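Local coordinates for protein putative sugar ABC transporter (Yersinia enterocolitica subsp. enterocolitica 8081, PDB 5ULB) that probably binds 5-methylthioribose-type sugars as the periplasmic solute-binding component of an ABC transporter, and holds a seleno analogue of methylthioribose, at residues Leu246-Asn251 with Ala296-Gln301; Ile239-Leu244 with Pro304-Gly309; Gly18-Ala23 with Leu48-Asp53. All blocks are in the same frame, centred on the assembly; numbering follows the deposited sequence. Where two conformers were deposited one is given.

Contact 1 of 3, residues Leu246-Asn251 with Ala296-Gln301; sequences LMREAN and ALLVSQ
Arg248, at the C-terminal end of helix 241-248, reaches across to the chain at the end of helix 295-299 and grips two backbone carbonyls, of Leu298 and Gln301, with one nitrogen. From CB the chain starts with CG anti to the carbonyl carbon and runs straight through chi2 (176°); CG and CD pass the carbonyl of Leu298, Arg248 CD coming to 3.6 Å from Leu298 O. A bend at chi3 (52°) then turns the guanidinium so that NH1 faces two carbonyls at its edge. Arg248 NH1 donates to Leu298 O at 2.8 Å, the oxygen lying in the guanidinium plane and the nitrogen in the carbonyl plane. Arg248 NH1 also donates to Gln301 O at 2.9 Å, here from above the carbonyl plane. NH2 adds a water that donates to Gln301 O, so this oxygen is held directly and through solvent. Leu298 O also accepts from Gln301 N, so the arginine joins a turn that is already bonded; carbonyls gathered there would suit its positive charge. Gln301 folds its amide back, NE2 donating to Leu297 O at 2.9 Å. On the buried side selenomethionine Met247 crosses Leu298 obliquely, its CE 3.7 Å from Leu298 CD2. Met247 and Leu298 both pack on Ile293 of strand 285-294, and Met247 also touches Trp254 and Ser257 of strand 254-259, so the helix ends lie against neighbouring antiparallel strands.

Contact 2 of 3, residues Ile239-Leu244 with Pro304-Gly309; sequences ISNQDL and PVNVSG
The N-terminal turn of helix 241-248, which follows strand 233-237 in the periplasmic binding protein fold, is met here by the loop leading from helix 295-299 toward helix 327-335. Asn241, the first helical residue, makes the direct bond: its OD1 accepts from Val307 N at 2.8 Å, nearly straight at 171° and almost along the C=O axis. Asn241 OD1 also sits 3.2 Å from Asn306 CB, and the two asparagine side chains run side by side, amide planes 26° apart. A water joins Asn241 OD1 to Ser308 N; another lies between Asn241 O and Val305 O. Asn306 turns its own amide to the loop in an Asx motif: CG takes the crowded position between backbone N and carbonyl carbon (chi1 56°), bringing OD1 2.9 Å from Gly309 N, which donates to it, as does Ser308 OG. At the helix start Ser240 is the N-cap, its OG weakly bonded by Asp243 N and also hydrogen-bonded to Asp32 of helix 32-48. Beside the Asn241 bond Val307 CG2 packs 3.5 Å from Ser240 C and 4.0 Å from Leu244 CD1. Leu244 CD1 also lies 3.4 Å from Val305 O, while Ile239 CG2 touches Val307 CG2 at 4.3 Å.

Contact 3 of 3, residues Gly18-Ala23 with Leu48-Asp53; sequences GQIKIA and LGFKVD
Two neighbouring parallel strands pair here, the first and last elements of a right-handed beta-alpha-beta crossover whose helix 32-48 links strand 21-26 to strand 51-56. The ladder alternates across the gap: Lys51 N donates to Ile20 O, Ile22 N to Lys51 O and Asp53 N to Ile22 O, each at 2.8 Å and nearly along the acceptor's C=O axis. The axes of the short strands 21-23 and 51-53 come within 4.7 Å and are inclined by 19°. Before the ladder, Gly49 closes helix 32-48 in a Schellman motif with positive phi, and its carbonyl is gripped by Gln19. The extended Gln19 chain brings NE2 to 3.0 Å from Gly49 O, donating from above the carbonyl plane, and its OE1 lies by Lys51 CB. A water ties Ile20 N to Gly49 O. Phe50 lies between two aliphatic groups: Ile20 CG2 stands 3.7 Å from its ring centroid, 6° off the normal, a CH-pi contact, and Leu48 CB covers the opposite face. Ile22 CG1 adds an oblique touch at Phe50 CD2, 3.9 Å away. On the face of Lys21, Lys51 and Asp53, Lys51 NZ forms a salt bridge with Asp53 OD1, while Asp53 OD2 is hydrogen-bonded to Tyr76 OH. Strand 51-56 is one of the sheet's two edge strands; strand 21-26 also pairs with strand 78-82, while Ile20 and Ile22 pack on helix 262-278 and Val52 on helix 32-48.

All three contacts are partly buried. Contacts 1 and 2 share helix 241-248, one at its C-terminal end and the other at its N-terminal turn, and touch through packing, Leu298 CG lying 3.8 Å from Leu244 CD2. Both set buried apolar side chains beside polar ones nearer the surface. In each a side chain bonds backbone: an arginine donates to carbonyls in contact 1, an asparagine accepts from a backbone N-H in contact 2. Contact 3 stands apart, its centre about 40 Å from that of contact 1. It is a strand pair at the sheet edge held mostly by backbone bonds, with a buried aromatic beside the strand start and charged groups on the face of Lys21, Lys51 and Asp53.

Contact 1 of 3, residues Leu246-Asn251 with Ala296-Gln301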
ATOM      1  N   LEU A 246      18.089   3.458   1.767  1.00 13.91           N
ATOM      2  CA  LEU A 246      18.375   3.519   3.225  1.00 13.50           C
ATOM      3  C   LEU A 246      18.911   2.178   3.743  1.00 12.56           C
ATOM      4  O   LEU A 246      19.766   2.215   4.592  1.00 14.79           O
ATOM      5  CB  LEU A 246      17.191   3.984   4.003  1.00 14.17           C
ATOM      6  CG  LEU A 246      16.666   5.395   3.608  1.00 14.22           C
ATOM      7  CD1 LEU A 246      15.397   5.702   4.383  1.00 15.80           C
ATOM      8  CD2 LEU A 246      17.659   6.467   3.698  1.00 17.00           C
HETATM    9  N   MSE A 247      18.410   1.047   3.266  1.00 13.49           N
HETATM   10  CA  MSE A 247      18.962  -0.243   3.698  0.57 15.12           C
HETATM   11  C   MSE A 247      20.430  -0.393   3.311  1.00 16.35           C
HETATM   12  O   MSE A 247      21.131  -1.045   4.034  1.00 16.29           O
HETATM   13  CB  MSE A 247      17.977  -1.375   3.196  0.57 16.27           C
HETATM   14  CG  MSE A 247      16.501  -1.388   3.760  0.57 18.96           C
HETATM   15 SE   MSE A 247      15.076  -2.514   2.908  0.57 30.11          SE
HETATM   16  CE  MSE A 247      16.126  -3.896   1.854  0.57 45.30           C
ATOM     17  N   ARG A 248      20.888   0.328   2.275  1.00 15.49           N
ATOM     18  CA  ARG A 248      22.327   0.287   1.763  1.00 16.78           C
ATOM     19  C   ARG A 248      23.263   1.349   2.398  1.00 17.59           C
ATOM     20  O   ARG A 248      24.443   1.236   2.170  1.00 25.10           O
ATOM     21  CB  ARG A 248      22.279   0.453   0.200  1.00 17.03           C
ATOM     22  CG  ARG A 248      21.838  -0.797  -0.472  1.00 19.39           C
ATOM     23  CD  ARG A 248      21.670  -0.690  -1.980  1.00 19.32           C
ATOM     24  NE  ARG A 248      22.889  -0.143  -2.597  1.00 22.44           N
ATOM     25  CZ  ARG A 248      23.961  -0.817  -2.983  1.00 25.13           C
ATOM     26  NH1 ARG A 248      24.022  -2.141  -2.744  1.00 25.51           N
ATOM     27  NH2 ARG A 248      25.036  -0.126  -3.515  1.00 26.63           N
ATOM     28  N   GLU A 249      22.753   2.277   3.218  1.00 17.20           N
ATOM     29  CA  GLU A 249      23.589   3.332   3.767  1.00 17.14           C
ATOM     30  C   GLU A 249      24.455   2.740   4.876  1.00 20.04           C
ATOM     31  O   GLU A 249      24.151   1.746   5.539  1.00 21.21           O
ATOM     32  CB  GLU A 249      22.706   4.434   4.330  1.00 19.66           C
ATOM     33  CG  GLU A 249      22.114   5.335   3.320  1.00 19.22           C
ATOM     34  CD  GLU A 249      21.437   6.608   3.864  1.00 21.26           C
ATOM     35  OE1 GLU A 249      21.228   6.742   5.108  1.00 25.59           O
ATOM     36  OE2 GLU A 249      21.092   7.446   2.966  1.00 28.33           O
ATOM     37  N   ALA A 250      25.587   3.449   5.107  1.00 21.53           N
ATOM     38  CA  ALA A 250      26.449   3.126   6.181  1.00 25.18           C
ATOM     39  C   ALA A 250      25.693   3.145   7.503  1.00 17.13           C
ATOM     40  O   ALA A 250      24.936   4.173   7.812  1.00 21.13           O
ATOM     41  CB  ALA A 250      27.659   4.079   6.233  1.00 26.50           C
ATOM     42  N   ASN A 251      25.955   2.166   8.300  1.00 21.15           N
ATOM     43  CA  ASN A 251      25.375   2.072   9.656  1.00 20.66           C
ATOM     44  C   ASN A 251      23.875   1.842   9.675  1.00 20.60           C
ATOM     45  O   ASN A 251      23.194   2.015  10.722  1.00 20.92           O
ATOM     46  CB  ASN A 251      25.821   3.246  10.592  1.00 24.55           C
ATOM     47  CG  ASN A 251      27.308   3.370  10.640  1.00 33.32           C
ATOM     48  OD1 ASN A 251      28.040   2.358  10.802  1.00 43.76           O
ATOM     49  ND2 ASN A 251      27.775   4.574  10.539  1.00 43.23           N
ATOM     50  N   ALA A 296      20.438  -7.683   3.867  1.00 16.86           N
ATOM     51  CA  ALA A 296      21.720  -8.242   3.339  1.00 18.94           C
ATOM     52  C   ALA A 296      21.650  -8.424   1.804  1.00 19.70           C
ATOM     53  O   ALA A 296      22.688  -8.286   1.117  1.00 21.89           O
ATOM     54  CB  ALA A 296      22.051  -9.505   3.987  1.00 21.89           C
ATOM     55  N   LEU A 297      20.467  -8.764   1.300  1.00 21.38           N
ATOM     56  CA  LEU A 297      20.298  -8.862  -0.147  1.00 20.58           C
ATOM     57  C   LEU A 297      20.677  -7.567  -0.885  1.00 19.14           C
ATOM     58  O   LEU A 297      21.371  -7.602  -1.927  1.00 24.20           O
ATOM     59  CB  LEU A 297      18.859  -9.372  -0.458  1.00 22.11           C
ATOM     60  CG  LEU A 297      18.534  -9.588  -1.904  1.00 23.94           C
ATOM     61  CD1 LEU A 297      19.317 -10.751  -2.447  1.00 29.21           C
ATOM     62  CD2 LEU A 297      17.037  -9.810  -2.097  1.00 25.86           C
ATOM     63  N   LEU A 298      20.130  -6.493  -0.394  1.00 16.91           N
ATOM     64  CA  LEU A 298      20.398  -5.208  -0.956  1.00 18.66           C
ATOM     65  C   LEU A 298      21.832  -4.770  -0.812  1.00 20.10           C
ATOM     66  O   LEU A 298      22.431  -4.241  -1.771  1.00 20.71           O
ATOM     67  CB  LEU A 298      19.392  -4.171  -0.430  1.00 18.74           C
ATOM     68  CG  LEU A 298      18.172  -3.936  -1.249  1.00 21.48           C
ATOM     69  CD1 LEU A 298      18.483  -3.386  -2.673  1.00 24.40           C
ATOM     70  CD2 LEU A 298      17.449  -5.204  -1.333  1.00 18.43           C
ATOM     71  N   VAL A 299      22.415  -4.996   0.354  1.00 19.65           N
ATOM     72  CA  VAL A 299      23.830  -4.624   0.600  1.00 19.72           C
ATOM     73  C   VAL A 299      24.777  -5.341  -0.341  1.00 23.21           C
ATOM     74  O   VAL A 299      25.812  -4.770  -0.776  1.00 27.88           O
ATOM     75  CB  VAL A 299      24.206  -4.864   2.075  1.00 21.12           C
ATOM     76  CG1 VAL A 299      25.726  -4.695   2.411  1.00 24.90           C
ATOM     77  CG2 VAL A 299      23.379  -3.813   2.900  1.00 21.78           C
ATOM     78  N   SER A 300      24.387  -6.588  -0.744  1.00 20.87           N
ATOM     79  CA  SER A 300      25.176  -7.415  -1.714  0.52 27.42           C
ATOM     80  C   SER A 300      25.201  -6.930  -3.175  1.00 25.76           C
ATOM     81  O   SER A 300      26.009  -7.378  -3.963  1.00 29.31           O
ATOM     82  CB  SER A 300      24.648  -8.828  -1.785  0.52 31.15           C
ATOM     83  OG  SER A 300      24.836  -9.510  -0.579  0.52 35.02           O
ATOM     84  N   GLN A 301      24.317  -5.986  -3.515  1.00 23.98           N
ATOM     85  CA  GLN A 301      24.255  -5.569  -4.920  1.00 26.73           C
ATOM     86  C   GLN A 301      25.408  -4.614  -5.182  1.00 29.12           C
ATOM     87  O   GLN A 301      25.818  -3.899  -4.274  1.00 30.63           O
ATOM     88  CB  GLN A 301      22.899  -4.883  -5.149  1.00 22.97           C
ATOM     89  CG  GLN A 301      21.699  -5.803  -4.857  1.00 24.01           C
ATOM     90  CD  GLN A 301      21.783  -7.147  -5.537  1.00 29.30           C
ATOM     91  OE1 GLN A 301      22.027  -7.176  -6.741  1.00 26.88           O
ATOM     92  NE2 GLN A 301      21.688  -8.245  -4.745  1.00 24.76           N
TER
HETATM   93  O   HOH W   1      27.664  -1.644  -3.393  1.00 43.05           O

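Contact 2 of 3, residues Ile239-Leu244 with Pro304-Gly309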
ATOM      1  N   ILE A 239       7.696  -1.068   0.676  1.00  9.53           N
ATOM      2  CA  ILE A 239       8.971  -0.772   0.076  1.00  9.92           C
ATOM      3  C   ILE A 239       8.810   0.361  -0.902  1.00 10.58           C
ATOM      4  O   ILE A 239       7.739   0.646  -1.423  1.00 11.46           O
ATOM      5  CB  ILE A 239       9.544  -2.020  -0.713  1.00 11.61           C
ATOM      6  CG1 ILE A 239      11.024  -1.971  -0.966  1.00 13.30           C
ATOM      7  CG2 ILE A 239       8.750  -2.323  -1.966  1.00 13.65           C
ATOM      8  CD1 ILE A 239      11.851  -1.970   0.299  1.00 14.18           C
ATOM      9  N   SER A 240       9.905   1.080  -1.144  1.00  9.23           N
ATOM     10  CA  SER A 240       9.984   2.194  -2.053  1.00 10.61           C
ATOM     11  C   SER A 240      11.443   2.347  -2.440  1.00 11.07           C
ATOM     12  O   SER A 240      12.338   1.785  -1.788  1.00 11.42           O
ATOM     13  CB  SER A 240       9.397   3.493  -1.406  1.00 11.55           C
ATOM     14  OG  SER A 240      10.306   3.932  -0.417  1.00 15.97           O
ATOM     15  N   ASN A 241      11.734   3.205  -3.434  1.00 11.38           N
ATOM     16  CA  ASN A 241      13.107   3.417  -3.837  1.00 12.84           C
ATOM     17  C   ASN A 241      13.898   3.949  -2.676  1.00 12.90           C
ATOM     18  O   ASN A 241      15.073   3.524  -2.492  1.00 14.26           O
ATOM     19  CB  ASN A 241      13.191   4.375  -5.013  1.00 14.89           C
ATOM     20  CG  ASN A 241      12.659   3.815  -6.300  1.00 16.92           C
ATOM     21  OD1 ASN A 241      12.446   2.577  -6.483  1.00 20.61           O
ATOM     22  ND2 ASN A 241      12.447   4.728  -7.265  1.00 22.90           N
ATOM     23  N   GLN A 242      13.384   4.887  -1.922  1.00 12.03           N
ATOM     24  CA  GLN A 242      14.073   5.439  -0.761  0.53 13.72           C
ATOM     25  C   GLN A 242      14.479   4.360   0.224  1.00 12.41           C
ATOM     26  O   GLN A 242      15.594   4.328   0.689  1.00 13.61           O
ATOM     27  CB  GLN A 242      13.208   6.525  -0.063  0.53 17.53           C
ATOM     28  CG  GLN A 242      13.910   7.196   1.125  0.53 21.71           C
ATOM     29  CD  GLN A 242      13.077   8.220   1.953  0.53 23.91           C
ATOM     30  OE1 GLN A 242      11.980   8.538   1.583  0.53 30.39           O
ATOM     31  NE2 GLN A 242      13.615   8.701   3.050  0.53 21.04           N
ATOM     32  N   ASP A 243      13.553   3.468   0.519  1.00 12.48           N
ATOM     33  CA  ASP A 243      13.868   2.450   1.551  1.00 11.54           C
ATOM     34  C   ASP A 243      15.032   1.604   1.115  1.00 10.63           C
ATOM     35  O   ASP A 243      15.861   1.209   1.940  1.00 12.20           O
ATOM     36  CB  ASP A 243      12.623   1.483   1.760  1.00 11.37           C
ATOM     37  CG  ASP A 243      11.391   2.123   2.095  1.00 12.82           C
ATOM     38  OD1 ASP A 243      11.306   3.295   2.479  1.00 13.87           O
ATOM     39  OD2 ASP A 243      10.323   1.400   1.971  1.00 14.99           O
ATOM     40  N   LEU A 244      15.041   1.215  -0.177  1.00 11.57           N
ATOM     41  CA  LEU A 244      16.171   0.420  -0.689  1.00 10.80           C
ATOM     42  C   LEU A 244      17.483   1.156  -0.515  1.00 12.36           C
ATOM     43  O   LEU A 244      18.515   0.534  -0.170  1.00 13.80           O
ATOM     44  CB  LEU A 244      15.905   0.050  -2.115  1.00 12.60           C
ATOM     45  CG  LEU A 244      14.648  -0.819  -2.329  1.00 12.05           C
ATOM     46  CD1 LEU A 244      14.302  -0.900  -3.774  1.00 13.94           C
ATOM     47  CD2 LEU A 244      14.842  -2.263  -1.745  1.00 14.30           C
ATOM     48  N   PRO A 304      22.990   0.963  -6.585  1.00 25.31           N
ATOM     49  CA  PRO A 304      21.649   1.173  -6.150  1.00 21.97           C
ATOM     50  C   PRO A 304      20.667   0.249  -6.914  1.00 20.93           C
ATOM     51  O   PRO A 304      20.842  -0.024  -8.101  1.00 25.98           O
ATOM     52  CB  PRO A 304      21.360   2.695  -6.503  1.00 26.72           C
ATOM     53  CG  PRO A 304      22.689   3.274  -6.480  1.00 28.57           C
ATOM     54  CD  PRO A 304      23.646   2.215  -6.976  1.00 28.96           C
ATOM     55  N   VAL A 305      19.591  -0.157  -6.230  1.00 23.14           N
ATOM     56  CA  VAL A 305      18.515  -0.904  -6.834  1.00 22.21           C
ATOM     57  C   VAL A 305      17.196  -0.140  -6.571  1.00 19.19           C
ATOM     58  O   VAL A 305      16.966   0.361  -5.451  1.00 21.32           O
ATOM     59  CB  VAL A 305      18.391  -2.251  -6.146  1.00 25.07           C
ATOM     60  CG1 VAL A 305      17.260  -3.151  -6.767  1.00 29.14           C
ATOM     61  CG2 VAL A 305      19.710  -2.921  -6.099  1.00 35.76           C
ATOM     62  N   ASN A 306      16.374   0.041  -7.614  1.00 21.49           N
ATOM     63  CA  ASN A 306      15.036   0.576  -7.446  1.00 18.29           C
ATOM     64  C   ASN A 306      14.012  -0.543  -7.358  1.00 16.87           C
ATOM     65  O   ASN A 306      14.296  -1.699  -7.567  1.00 17.21           O
ATOM     66  CB  ASN A 306      14.718   1.592  -8.543  1.00 22.37           C
ATOM     67  CG  ASN A 306      14.871   1.080  -9.878  1.00 31.86           C
ATOM     68  OD1 ASN A 306      14.635  -0.128 -10.154  1.00 37.23           O
ATOM     69  ND2 ASN A 306      15.095   2.110 -10.852  1.00 41.48           N
ATOM     70  N   VAL A 307      12.793  -0.186  -7.024  1.00 12.82           N
ATOM     71  CA  VAL A 307      11.725  -1.213  -6.863  1.00 13.31           C
ATOM     72  C   VAL A 307      11.551  -1.996  -8.120  1.00 16.06           C
ATOM     73  O   VAL A 307      11.412  -3.199  -8.071  1.00 18.51           O
ATOM     74  CB  VAL A 307      10.431  -0.549  -6.354  1.00 13.22           C
ATOM     75  CG1 VAL A 307       9.279  -1.514  -6.296  1.00 14.79           C
ATOM     76  CG2 VAL A 307      10.621   0.089  -5.030  1.00 14.11           C
ATOM     77  N   SER A 308      11.574  -1.398  -9.300  1.00 18.04           N
ATOM     78  CA  SER A 308      11.397  -2.109 -10.591  1.00 23.89           C
ATOM     79  C   SER A 308      12.516  -3.172 -10.738  1.00 31.64           C
ATOM     80  O   SER A 308      12.238  -4.312 -11.166  1.00 75.63           O
ATOM     81  CB  SER A 308      11.303  -1.075 -11.790  1.00 31.77           C
ATOM     82  OG  SER A 308      12.352  -0.121 -11.736  1.00 38.82           O
ATOM     83  N   GLY A 309      13.696  -2.818 -10.297  1.00 19.20           N
ATOM     84  CA  GLY A 309      14.844  -3.671 -10.354  1.00 20.43           C
ATOM     85  C   GLY A 309      14.853  -4.892  -9.442  1.00 18.65           C
ATOM     86  O   GLY A 309      15.725  -5.761  -9.541  1.00 23.11           O
TER
HETATM   87  O   HOH W   2      11.098   1.690  -9.336  1.00 25.58           O
HETATM   88  O   HOH W   3      16.608   2.945  -4.633  1.00 29.95           O

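Contact 3 of 3, residues Gly18-Ala23 with Leu48-Asp53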
ATOM      1  N   GLY A  18     -16.048   8.183 -26.822  1.00 21.93           N
ATOM      2  CA  GLY A  18     -14.872   8.811 -26.280  1.00 23.00           C
ATOM      3  C   GLY A  18     -14.138   7.848 -25.336  1.00 19.72           C
ATOM      4  O   GLY A  18     -14.507   6.649 -25.225  1.00 18.57           O
ATOM      5  N   GLN A  19     -13.078   8.330 -24.693  1.00 17.12           N
ATOM      6  CA  GLN A  19     -12.282   7.520 -23.809  1.00 15.65           C
ATOM      7  C   GLN A  19     -13.125   7.070 -22.626  1.00 13.44           C
ATOM      8  O   GLN A  19     -13.941   7.795 -22.056  1.00 15.31           O
ATOM      9  CB  GLN A  19     -11.004   8.236 -23.202  1.00 19.37           C
ATOM     10  CG  GLN A  19      -9.962   8.539 -24.170  1.00 23.89           C
ATOM     11  CD  GLN A  19      -8.832   9.075 -23.312  1.00 22.32           C
ATOM     12  OE1 GLN A  19      -8.957  10.215 -22.900  1.00 23.84           O
ATOM     13  NE2 GLN A  19      -7.795   8.281 -23.019  1.00 25.66           N
ATOM     14  N   ILE A  20     -12.853   5.823 -22.209  1.00 13.05           N
ATOM     15  CA  ILE A  20     -13.293   5.371 -20.883  1.00 12.18           C
ATOM     16  C   ILE A  20     -12.569   6.231 -19.842  1.00 11.56           C
ATOM     17  O   ILE A  20     -11.357   6.418 -19.949  1.00 14.33           O
ATOM     18  CB  ILE A  20     -13.000   3.893 -20.735  1.00 14.00           C
ATOM     19  CG1 ILE A  20     -13.843   3.010 -21.689  1.00 21.72           C
ATOM     20  CG2 ILE A  20     -13.108   3.437 -19.280  1.00 15.55           C
ATOM     21  CD1 ILE A  20     -15.211   2.936 -21.364  1.00 24.94           C
ATOM     22  N   LYS A  21     -13.315   6.708 -18.836  1.00 11.78           N
ATOM     23  CA  LYS A  21     -12.747   7.590 -17.816  1.00 11.66           C
ATOM     24  C   LYS A  21     -12.852   6.946 -16.444  1.00 10.51           C
ATOM     25  O   LYS A  21     -13.964   6.496 -16.052  1.00 11.31           O
ATOM     26  CB  LYS A  21     -13.433   8.956 -17.859  1.00 16.81           C
ATOM     27  CG  LYS A  21     -13.427   9.556 -19.236  1.00 20.99           C
ATOM     28  CD  LYS A  21     -14.292  10.756 -19.487  1.00 27.18           C
ATOM     29  CE  LYS A  21     -14.108  11.129 -20.970  1.00 37.95           C
ATOM     30  NZ  LYS A  21     -14.825  10.240 -21.950  1.00 34.82           N
ATOM     31  N   ILE A  22     -11.737   6.929 -15.717  1.00 10.96           N
ATOM     32  CA  ILE A  22     -11.634   6.340 -14.405  1.00 10.52           C
ATOM     33  C   ILE A  22     -11.195   7.419 -13.391  1.00 10.23           C
ATOM     34  O   ILE A  22     -10.247   8.168 -13.682  1.00 12.67           O
ATOM     35  CB  ILE A  22     -10.587   5.199 -14.382  1.00 11.04           C
ATOM     36  CG1 ILE A  22     -10.840   4.213 -15.509  1.00 12.74           C
ATOM     37  CG2 ILE A  22     -10.535   4.517 -13.033  1.00 12.44           C
ATOM     38  CD1 ILE A  22     -12.110   3.469 -15.561  1.00 14.10           C
ATOM     39  N   ALA A  23     -11.864   7.458 -12.265  1.00 10.10           N
ATOM     40  CA  ALA A  23     -11.444   8.348 -11.149  1.00  9.72           C
ATOM     41  C   ALA A  23     -10.813   7.456 -10.061  1.00 10.66           C
ATOM     42  O   ALA A  23     -11.442   6.445  -9.659  1.00 11.73           O
ATOM     43  CB  ALA A  23     -12.596   9.134 -10.628  1.00 12.01           C
ATOM     44  N   LEU A  48      -4.319   0.723 -21.534  1.00 15.88           N
ATOM     45  CA  LEU A  48      -5.651   0.300 -22.027  1.00 15.53           C
ATOM     46  C   LEU A  48      -6.392   1.393 -22.748  1.00 14.79           C
ATOM     47  O   LEU A  48      -7.458   1.217 -23.265  1.00 17.19           O
ATOM     48  CB  LEU A  48      -6.504  -0.189 -20.936  1.00 16.64           C
ATOM     49  CG  LEU A  48      -5.965  -1.423 -20.173  1.00 17.41           C
ATOM     50  CD1 LEU A  48      -7.041  -1.984 -19.235  1.00 18.20           C
ATOM     51  CD2 LEU A  48      -5.618  -2.553 -21.130  1.00 20.55           C
ATOM     52  N   GLY A  49      -5.798   2.573 -22.850  1.00 14.42           N
ATOM     53  CA  GLY A  49      -6.421   3.750 -23.507  1.00 14.54           C
ATOM     54  C   GLY A  49      -7.391   4.515 -22.674  1.00 13.13           C
ATOM     55  O   GLY A  49      -8.150   5.305 -23.238  1.00 16.84           O
ATOM     56  N   PHE A  50      -7.395   4.298 -21.374  1.00 12.74           N
ATOM     57  CA  PHE A  50      -8.315   4.961 -20.458  1.00 12.43           C
ATOM     58  C   PHE A  50      -7.782   6.291 -19.988  1.00 15.15           C
ATOM     59  O   PHE A  50      -6.564   6.470 -19.870  1.00 17.58           O
ATOM     60  CB  PHE A  50      -8.558   4.099 -19.237  1.00 13.54           C
ATOM     61  CG  PHE A  50      -9.278   2.778 -19.453  1.00 13.71           C
ATOM     62  CD1 PHE A  50      -9.699   2.315 -20.645  1.00 13.93           C
ATOM     63  CD2 PHE A  50      -9.493   1.983 -18.344  1.00 15.15           C
ATOM     64  CE1 PHE A  50     -10.371   1.062 -20.737  1.00 15.54           C
ATOM     65  CE2 PHE A  50     -10.106   0.776 -18.415  1.00 16.35           C
ATOM     66  CZ  PHE A  50     -10.569   0.285 -19.591  1.00 16.41           C
ATOM     67  N   LYS A  51      -8.656   7.250 -19.747  1.00 12.76           N
ATOM     68  CA  LYS A  51      -8.266   8.500 -19.039  1.00 12.69           C
ATOM     69  C   LYS A  51      -8.372   8.171 -17.554  1.00 12.22           C
ATOM     70  O   LYS A  51      -9.384   7.665 -17.096  1.00 14.50           O
ATOM     71  CB  LYS A  51      -9.222   9.578 -19.416  1.00 14.90           C
ATOM     72  CG  LYS A  51      -9.015  10.900 -18.685  1.00 16.85           C
ATOM     73  CD  LYS A  51      -9.818  12.051 -19.245  1.00 19.50           C
ATOM     74  CE  LYS A  51      -9.724  13.408 -18.551  1.00 23.63           C
ATOM     75  NZ  LYS A  51      -8.427  13.807 -18.095  1.00 29.69           N
ATOM     76  N   VAL A  52      -7.340   8.464 -16.783  1.00 11.86           N
ATOM     77  CA  VAL A  52      -7.295   8.186 -15.353  1.00 12.32           C
ATOM     78  C   VAL A  52      -7.068   9.554 -14.658  1.00 11.89           C
ATOM     79  O   VAL A  52      -6.027  10.177 -14.858  1.00 14.59           O
ATOM     80  CB  VAL A  52      -6.189   7.240 -14.969  1.00 14.53           C
ATOM     81  CG1 VAL A  52      -6.106   7.072 -13.445  1.00 15.57           C
ATOM     82  CG2 VAL A  52      -6.379   5.905 -15.666  1.00 16.70           C
ATOM     83  N   ASP A  53      -8.018   9.930 -13.821  1.00 11.20           N
ATOM     84  CA  ASP A  53      -7.969  11.150 -13.040  1.00 10.05           C
ATOM     85  C   ASP A  53      -7.770  10.757 -11.580  1.00 10.20           C
ATOM     86  O   ASP A  53      -8.611  10.045 -11.043  1.00 11.99           O
ATOM     87  CB  ASP A  53      -9.272  11.968 -13.198  1.00 12.36           C
ATOM     88  CG  ASP A  53      -9.466  12.571 -14.587  1.00 16.06           C
ATOM     89  OD1 ASP A  53      -8.490  12.714 -15.328  1.00 18.50           O
ATOM     90  OD2 ASP A  53     -10.641  12.956 -14.888  1.00 18.38           O
TER
HETATM   91  O   HOH W   4     -11.193   4.199 -23.873  1.00 24.13           O